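Local coordinates for protein HTH-type transcriptional regulator mcbR (Escherichia coli UMEA 3718-1, PDB 4P9F) that represses expression of McbA by binding its promoter region, preventing colanic acid overproduction and mucoidy, and is important for biofilm formation, at residues Q115-E118 / Q124-N127; I136-R139 / L145-M148; H180-A185 / E192-C197. All coordinates share one frame; numbering follows the deposited sequence.

Contact 1 of 3, residues Q115-E118 / Q124-N127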
loop_
_atom_site.group_PDB
_atom_site.type_symbol
_atom_site.label_atom_id
_atom_site.label_comp_id
_atom_site.label_asym_id
_atom_site.label_seq_id
_atom_site.Cartn_x
_atom_site.Cartn_y
_atom_site.Cartn_z
ATOM N N GLN A 115 7.686 -23.592 -19.114
ATOM C CA GLN A 115 8.301 -24.824 -18.623
ATOM C C GLN A 115 7.601 -25.247 -17.351
ATOM O O GLN A 115 7.330 -26.428 -17.152
ATOM C CB GLN A 115 9.797 -24.639 -18.386
ATOM C CG GLN A 115 10.587 -24.366 -19.650
ATOM C CD GLN A 115 11.995 -23.913 -19.344
ATOM O OE1 GLN A 115 12.482 -24.074 -18.222
ATOM N NE2 GLN A 115 12.657 -23.331 -20.335
ATOM N N ALA A 116 7.311 -24.271 -16.493
ATOM C CA ALA A 116 6.630 -24.552 -15.237
ATOM C C ALA A 116 5.253 -25.173 -15.474
ATOM O O ALA A 116 4.879 -26.119 -14.787
ATOM C CB ALA A 116 6.504 -23.267 -14.394
ATOM N N GLN A 117 4.503 -24.647 -16.438
ATOM C CA GLN A 117 3.178 -25.188 -16.756
ATOM C C GLN A 117 3.263 -26.591 -17.394
ATOM O O GLN A 117 2.422 -27.462 -17.134
ATOM C CB GLN A 117 2.413 -24.215 -17.666
ATOM C CG GLN A 117 0.958 -24.608 -17.925
ATOM C CD GLN A 117 0.828 -25.616 -19.067
ATOM O OE1 GLN A 117 1.652 -25.638 -19.981
ATOM N NE2 GLN A 117 -0.183 -26.474 -18.998
ATOM N N GLU A 118 4.288 -26.809 -18.217
ATOM C CA GLU A 118 4.475 -28.099 -18.880
ATOM C C GLU A 118 4.897 -29.168 -17.880
ATOM O O GLU A 118 4.458 -30.316 -17.954
ATOM C CB GLU A 118 5.519 -27.980 -19.995
ATOM N N GLN A 124 6.015 -22.918 -9.080
ATOM C CA GLN A 124 6.858 -22.224 -10.042
ATOM C C GLN A 124 6.039 -21.379 -11.012
ATOM O O GLN A 124 6.448 -20.282 -11.375
ATOM C CB GLN A 124 7.703 -23.246 -10.802
ATOM C CG GLN A 124 9.071 -23.439 -10.194
ATOM C CD GLN A 124 9.919 -22.177 -10.277
ATOM O OE1 GLN A 124 9.924 -21.341 -9.359
ATOM N NE2 GLN A 124 10.653 -22.039 -11.382
ATOM N N ILE A 125 4.874 -21.874 -11.413
ATOM C CA ILE A 125 3.944 -21.083 -12.219
ATOM C C ILE A 125 3.561 -19.790 -11.489
ATOM O O ILE A 125 3.589 -18.682 -12.040
ATOM C CB ILE A 125 2.650 -21.866 -12.528
ATOM C CG1 ILE A 125 2.939 -23.060 -13.444
ATOM C CG2 ILE A 125 1.581 -20.933 -13.138
ATOM C CD1 ILE A 125 1.729 -23.903 -13.711
ATOM N N ILE A 126 3.180 -19.947 -10.232
ATOM C CA ILE A 126 2.796 -18.798 -9.439
ATOM C C ILE A 126 3.983 -17.854 -9.254
ATOM O O ILE A 126 3.870 -16.650 -9.486
ATOM C CB ILE A 126 2.244 -19.251 -8.085
ATOM C CG1 ILE A 126 0.929 -20.012 -8.315
ATOM C CG2 ILE A 126 2.008 -18.063 -7.180
ATOM C CD1 ILE A 126 0.339 -20.640 -7.064
ATOM N N ASN A 127 5.132 -18.419 -8.898
ATOM C CA ASN A 127 6.310 -17.614 -8.619
ATOM C C ASN A 127 6.849 -16.879 -9.841
ATOM O O ASN A 127 7.173 -15.687 -9.764
ATOM C CB ASN A 127 7.416 -18.474 -8.008
ATOM C CG ASN A 127 8.599 -17.634 -7.549
ATOM O OD1 ASN A 127 8.429 -16.653 -6.813
ATOM N ND2 ASN A 127 9.798 -18.019 -7.960
#
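The methyl of Ala116 points toward the turn of helix 122-138 that carries Gln124 and Ile125, and meets backbone and side chain there together. Ala116 CB lies 3.7 Å from Ile125 N and equally far from Ile125 CG1, while its approach to Gln124 CB is 3.8 Å. Such a short side chain lets the backbones come close: the CA atoms of Ala116 and Ile125 are 5.3 Å apart. Ile125 reaches the other way. With CG1 anti to the carbonyl carbon (chi1 -67°) and the branch then extended (chi2 177°), the ethyl arm runs across to the backbone of Gln117, placing Ile125 CD1 3.6 Å from Gln117 CA. Behind it, Ile125 CG1 sits 3.7 Å from Gln117 N. The contact thus fastens helix 100-119 to helix 122-138 next to their short connection, two successive helices of the all-helical FCD domain, and it does so by apolar packing. Trimming Ile125 to an alanine here would probably open a gap over the backbone of Gln117 and deprive the Ala116 methyl of its CG1 neighbour. Of the Gln117 side chain, CB alone comes near Ile125, 4.0 Å from Ile125 CD1; beyond that its chain bends at chi2 and leads away, and NE2 is hydrogen-bonded to Pro169 O. Pro169 also touches Ile125, while Arg173 packs on the Gln117 side chain.

Contact 2 of 3, residues I136-R139 / L145-M148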
loop_
_atom_site.group_PDB
_atom_site.type_symbol
_atom_site.label_atom_id
_atom_site.label_comp_id
_atom_site.label_asym_id
_atom_site.label_seq_id
_atom_site.Cartn_x
_atom_site.Cartn_y
_atom_site.Cartn_z
ATOM N N ILE A 136 8.700 -6.181 -14.674
ATOM C CA ILE A 136 8.115 -5.106 -15.456
ATOM C C ILE A 136 7.934 -3.870 -14.583
ATOM O O ILE A 136 8.417 -2.783 -14.920
ATOM C CB ILE A 136 6.745 -5.512 -16.055
ATOM C CG1 ILE A 136 6.915 -6.667 -17.056
ATOM C CG2 ILE A 136 6.090 -4.322 -16.744
ATOM C CD1 ILE A 136 5.587 -7.310 -17.472
ATOM N N TYR A 137 7.250 -4.055 -13.454
ATOM C CA TYR A 137 6.841 -2.935 -12.611
ATOM C C TYR A 137 8.027 -2.136 -12.105
ATOM O O TYR A 137 7.936 -0.916 -11.984
ATOM C CB TYR A 137 6.004 -3.418 -11.426
ATOM C CG TYR A 137 4.741 -4.143 -11.812
ATOM C CD1 TYR A 137 4.199 -4.018 -13.086
ATOM C CD2 TYR A 137 4.089 -4.962 -10.900
ATOM C CE1 TYR A 137 3.040 -4.685 -13.442
ATOM C CE2 TYR A 137 2.931 -5.630 -11.241
ATOM C CZ TYR A 137 2.410 -5.490 -12.519
ATOM O OH TYR A 137 1.255 -6.173 -12.858
ATOM N N HIS A 138 9.137 -2.822 -11.827
ATOM C CA HIS A 138 10.324 -2.160 -11.312
ATOM C C HIS A 138 10.854 -1.094 -12.260
ATOM O O HIS A 138 11.446 -0.112 -11.803
ATOM C CB HIS A 138 11.435 -3.181 -11.017
ATOM C CG HIS A 138 11.270 -3.900 -9.713
ATOM N ND1 HIS A 138 12.005 -5.019 -9.382
ATOM C CD2 HIS A 138 10.482 -3.638 -8.644
ATOM C CE1 HIS A 138 11.661 -5.427 -8.171
ATOM N NE2 HIS A 138 10.740 -4.607 -7.701
ATOM N N ARG A 139 10.635 -1.271 -13.564
ATOM C CA ARG A 139 11.125 -0.315 -14.573
ATOM C C ARG A 139 10.263 0.946 -14.638
ATOM O O ARG A 139 10.567 1.857 -15.391
ATOM C CB ARG A 139 11.219 -0.971 -15.959
ATOM C CG ARG A 139 12.208 -2.140 -16.028
ATOM C CD ARG A 139 13.620 -1.683 -15.695
ATOM N NE ARG A 139 13.924 -0.450 -16.413
ATOM C CZ ARG A 139 15.130 0.082 -16.535
ATOM N NH1 ARG A 139 16.186 -0.516 -15.991
ATOM N NH2 ARG A 139 15.282 1.210 -17.215
ATOM N N LEU A 145 5.402 2.502 -5.337
ATOM C CA LEU A 145 4.303 1.874 -6.073
ATOM C C LEU A 145 4.524 0.371 -6.131
ATOM O O LEU A 145 3.637 -0.394 -5.794
ATOM C CB LEU A 145 4.177 2.448 -7.495
ATOM C CG LEU A 145 3.174 1.818 -8.468
ATOM C CD1 LEU A 145 1.759 1.875 -7.927
ATOM C CD2 LEU A 145 3.226 2.517 -9.843
ATOM N N CYS A 146 5.729 -0.045 -6.511
ATOM C CA CYS A 146 6.038 -1.477 -6.572
ATOM C C CYS A 146 5.921 -2.195 -5.226
ATOM O O CYS A 146 5.364 -3.287 -5.165
ATOM C CB CYS A 146 7.461 -1.675 -7.124
ATOM S SG CYS A 146 7.607 -1.129 -8.870
ATOM N N GLU A 147 6.437 -1.583 -4.159
ATOM C CA GLU A 147 6.330 -2.166 -2.818
ATOM C C GLU A 147 4.872 -2.324 -2.426
ATOM O O GLU A 147 4.480 -3.321 -1.830
ATOM C CB GLU A 147 7.068 -1.322 -1.761
ATOM C CG GLU A 147 7.383 -2.091 -0.430
ATOM C CD GLU A 147 6.195 -2.223 0.564
ATOM O OE1 GLU A 147 5.253 -1.395 0.527
ATOM O OE2 GLU A 147 6.212 -3.160 1.404
HETATM N N MSE A 148 4.058 -1.331 -2.751
HETATM C CA MSE A 148 2.639 -1.412 -2.411
HETATM C C MSE A 148 1.961 -2.564 -3.164
HETATM O O MSE A 148 1.113 -3.276 -2.616
HETATM C CB MSE A 148 1.925 -0.093 -2.720
HETATM C CG MSE A 148 0.456 -0.134 -2.311
HETATM SE SE MSE A 148 -0.348 1.628 -2.111
HETATM C CE MSE A 148 0.862 2.288 -0.741
#
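Two groups close on the carbonyl oxygen of Tyr137: Cys146 SG approaches it to 3.1 Å, and the hydroxyl of Ser140 is hydrogen-bonded to it. This is the end of helix 122-138 meeting the first turns of helix 143-156, consecutive helices of the FCD domain, and nearly everything between the two segments passes through one thiol. Cys146 points toward the opposing segment, and its sulfur, set beside its own backbone N (chi1 -66°), pushes up against the backbone between Tyr137 and His138. There Cys146 SG lies 3.4 Å from Tyr137 C and 3.7 Å from His138 N. Tyr137 adds its CB, 3.8 Å from the same sulfur, but its ring then turns off from the second segment and lies against Ile149 and Trp153 farther along helix 143-156. The phenol OH is hydrogen-bonded to Glu87 of helix 73-95, and the ring also touches Ala90 there, which makes Tyr137 a three-way join among these helices. His138 behaves in the reverse manner: its CB is directed off from the other segment, yet the imidazole comes back to Cys146 edge first. Neighbouring Leu145 and the selenomethionine Met148 face the dimer partner, where Leu145 packs on Ile82 and Met148 on Leu152 of the second subunit. The sulfur of Cys146 stays near the plane of the His138 ring, 82° off the normal at its centroid, and the touching ring atom is His138 CD2, 3.8 Å from Cys146 SG and 3.9 Å from Cys146 CB.

Contact 3 of 3, residues H180-A185 / E192-C197; sequences HLLLAA and EGCRHC
Apolar packing dominates where Leu182 and Ala185 lie against Cys197 and Cys194. Leu182 CB meets Cys197 CB at 3.8 Å, and Ala185 CB meets Cys194 SG at 3.7 Å. Outside this line, on the solvent-facing side, Leu181 CB approaches Cys197 SG to 3.7 Å. The two segments form the antiparallel limbs of a helical hairpin within the FCD domain; their axes approach to 8.4 Å, with 164° between their N-to-C directions. Such closeness fits the small residues facing one another, and the Ala185 methyl rests on bare backbone, with Ala185 CB 3.8 Å from Gly193 C. Contacts of side chain with backbone come next. Leu182, its CG anti to the backbone N (chi1 175°), swings CD1 to 3.5 Å from Cys194 O, while the sulfur of Cys194 comes equally near Ala185 C. Leu182 and Cys194 also face neighbouring helices: Leu182 touches Phe132 and Ile136 of helix 122-138, and Cys194 touches Val91 and Val95 of helix 73-95.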
loop_
_atom_site.group_PDB
_atom_site.type_symbol
_atom_site.label_atom_id
_atom_site.label_comp_id
_atom_site.label_asym_id
_atom_site.label_seq_id
_atom_site.Cartn_x
_atom_site.Cartn_y
_atom_site.Cartn_z
ATOM N N HIS A 180 2.500 -13.657 -23.563
ATOM C CA HIS A 180 3.157 -13.394 -24.840
ATOM C C HIS A 180 2.679 -12.077 -25.442
ATOM O O HIS A 180 3.480 -11.262 -25.895
ATOM C CB HIS A 180 2.878 -14.525 -25.846
ATOM C CG HIS A 180 3.580 -15.807 -25.532
ATOM N ND1 HIS A 180 4.948 -15.945 -25.627
ATOM C CD2 HIS A 180 3.106 -17.012 -25.136
ATOM C CE1 HIS A 180 5.287 -17.179 -25.298
ATOM N NE2 HIS A 180 4.190 -17.847 -24.998
ATOM N N LEU A 181 1.366 -11.862 -25.401
ATOM C CA LEU A 181 0.769 -10.662 -25.959
ATOM C C LEU A 181 1.209 -9.417 -25.174
ATOM O O LEU A 181 1.475 -8.374 -25.756
ATOM C CB LEU A 181 -0.758 -10.799 -25.978
ATOM C CG LEU A 181 -1.304 -11.821 -26.983
ATOM C CD1 LEU A 181 -2.821 -11.935 -26.888
ATOM C CD2 LEU A 181 -0.898 -11.413 -28.404
ATOM N N LEU A 182 1.299 -9.541 -23.853
ATOM C CA LEU A 182 1.772 -8.435 -23.032
ATOM C C LEU A 182 3.224 -8.080 -23.373
ATOM O O LEU A 182 3.583 -6.908 -23.491
ATOM C CB LEU A 182 1.655 -8.778 -21.547
ATOM C CG LEU A 182 2.226 -7.736 -20.606
ATOM C CD1 LEU A 182 1.495 -6.411 -20.817
ATOM C CD2 LEU A 182 2.110 -8.193 -19.148
ATOM N N LEU A 183 4.064 -9.092 -23.524
ATOM C CA LEU A 183 5.462 -8.840 -23.844
ATOM C C LEU A 183 5.592 -8.178 -25.230
ATOM O O LEU A 183 6.389 -7.260 -25.403
ATOM C CB LEU A 183 6.274 -10.138 -23.770
ATOM C CG LEU A 183 7.778 -9.954 -23.963
ATOM C CD1 LEU A 183 8.271 -8.875 -23.021
ATOM C CD2 LEU A 183 8.531 -11.257 -23.740
ATOM N N ALA A 184 4.784 -8.619 -26.194
ATOM C CA ALA A 184 4.744 -7.992 -27.518
ATOM C C ALA A 184 4.312 -6.513 -27.433
ATOM O O ALA A 184 4.866 -5.646 -28.108
ATOM C CB ALA A 184 3.816 -8.757 -28.430
ATOM N N ALA A 185 3.316 -6.240 -26.597
ATOM C CA ALA A 185 2.833 -4.874 -26.398
ATOM C C ALA A 185 3.915 -3.999 -25.758
ATOM O O ALA A 185 4.059 -2.825 -26.100
ATOM C CB ALA A 185 1.541 -4.869 -25.522
ATOM N N GLU A 192 -1.576 1.399 -24.143
ATOM C CA GLU A 192 -2.932 0.907 -23.953
ATOM C C GLU A 192 -3.029 -0.602 -24.204
ATOM O O GLU A 192 -3.805 -1.300 -23.551
ATOM C CB GLU A 192 -3.897 1.670 -24.863
ATOM C CG GLU A 192 -5.366 1.488 -24.504
ATOM C CD GLU A 192 -6.195 2.728 -24.805
ATOM O OE1 GLU A 192 -5.712 3.600 -25.555
ATOM O OE2 GLU A 192 -7.325 2.832 -24.284
ATOM N N GLY A 193 -2.242 -1.105 -25.151
ATOM C CA GLY A 193 -2.162 -2.538 -25.380
ATOM C C GLY A 193 -1.600 -3.253 -24.150
ATOM O O GLY A 193 -2.016 -4.363 -23.821
ATOM N N CYS A 194 -0.630 -2.633 -23.488
ATOM C CA CYS A 194 -0.053 -3.214 -22.270
ATOM C C CYS A 194 -1.093 -3.277 -21.166
ATOM O O CYS A 194 -1.208 -4.278 -20.457
ATOM C CB CYS A 194 1.164 -2.414 -21.796
ATOM S SG CYS A 194 2.638 -2.566 -22.820
ATOM N N ARG A 195 -1.852 -2.196 -21.018
ATOM C CA ARG A 195 -2.904 -2.154 -20.004
ATOM C C ARG A 195 -3.981 -3.191 -20.280
ATOM O O ARG A 195 -4.445 -3.884 -19.365
ATOM C CB ARG A 195 -3.521 -0.758 -19.904
ATOM C CG ARG A 195 -2.618 0.257 -19.195
ATOM C CD ARG A 195 -3.285 1.626 -19.108
ATOM N NE ARG A 195 -3.092 2.224 -17.787
ATOM C CZ ARG A 195 -4.040 2.336 -16.860
ATOM N NH1 ARG A 195 -5.275 1.913 -17.103
ATOM N NH2 ARG A 195 -3.752 2.886 -15.688
ATOM N N HIS A 196 -4.360 -3.309 -21.545
ATOM C CA HIS A 196 -5.370 -4.269 -21.946
ATOM C C HIS A 196 -4.919 -5.724 -21.687
ATOM O O HIS A 196 -5.674 -6.508 -21.127
ATOM C CB HIS A 196 -5.719 -4.064 -23.430
ATOM C CG HIS A 196 -6.635 -5.112 -23.985
ATOM N ND1 HIS A 196 -6.174 -6.296 -24.520
ATOM C CD2 HIS A 196 -7.985 -5.154 -24.087
ATOM C CE1 HIS A 196 -7.200 -7.023 -24.928
ATOM N NE2 HIS A 196 -8.309 -6.350 -24.676
ATOM N N CYS A 197 -3.695 -6.080 -22.087
ATOM C CA CYS A 197 -3.187 -7.439 -21.880
ATOM C C CYS A 197 -3.064 -7.765 -20.387
ATOM O O CYS A 197 -3.439 -8.848 -19.943
ATOM C CB CYS A 197 -1.829 -7.631 -22.584
ATOM S SG CYS A 197 -1.995 -7.647 -24.415
#

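Overall arrangement
All three contacts join successive helices of the FCD domain across short connections, and helix 122-138 serves two of them, contact 1 near its start and contact 2 at its end, with centres 22 Å apart. Contact 2 is the buried one and lies beside the dimer partner; contacts 1 and 3 are partly buried, and the second subunit touches neither. Contact 3, whose centre lies about 19 Å from that of the chain, is the most peripheral. Contact 1 relies on aliphatic carbon against carbon and backbone, contact 2 on a single thiol against backbone and imidazole, contact 3 on two cysteines among aliphatics. Contacts 2 and 3 meet directly, Ile136 CD1 packing 4.0 Å from Leu182 CD2.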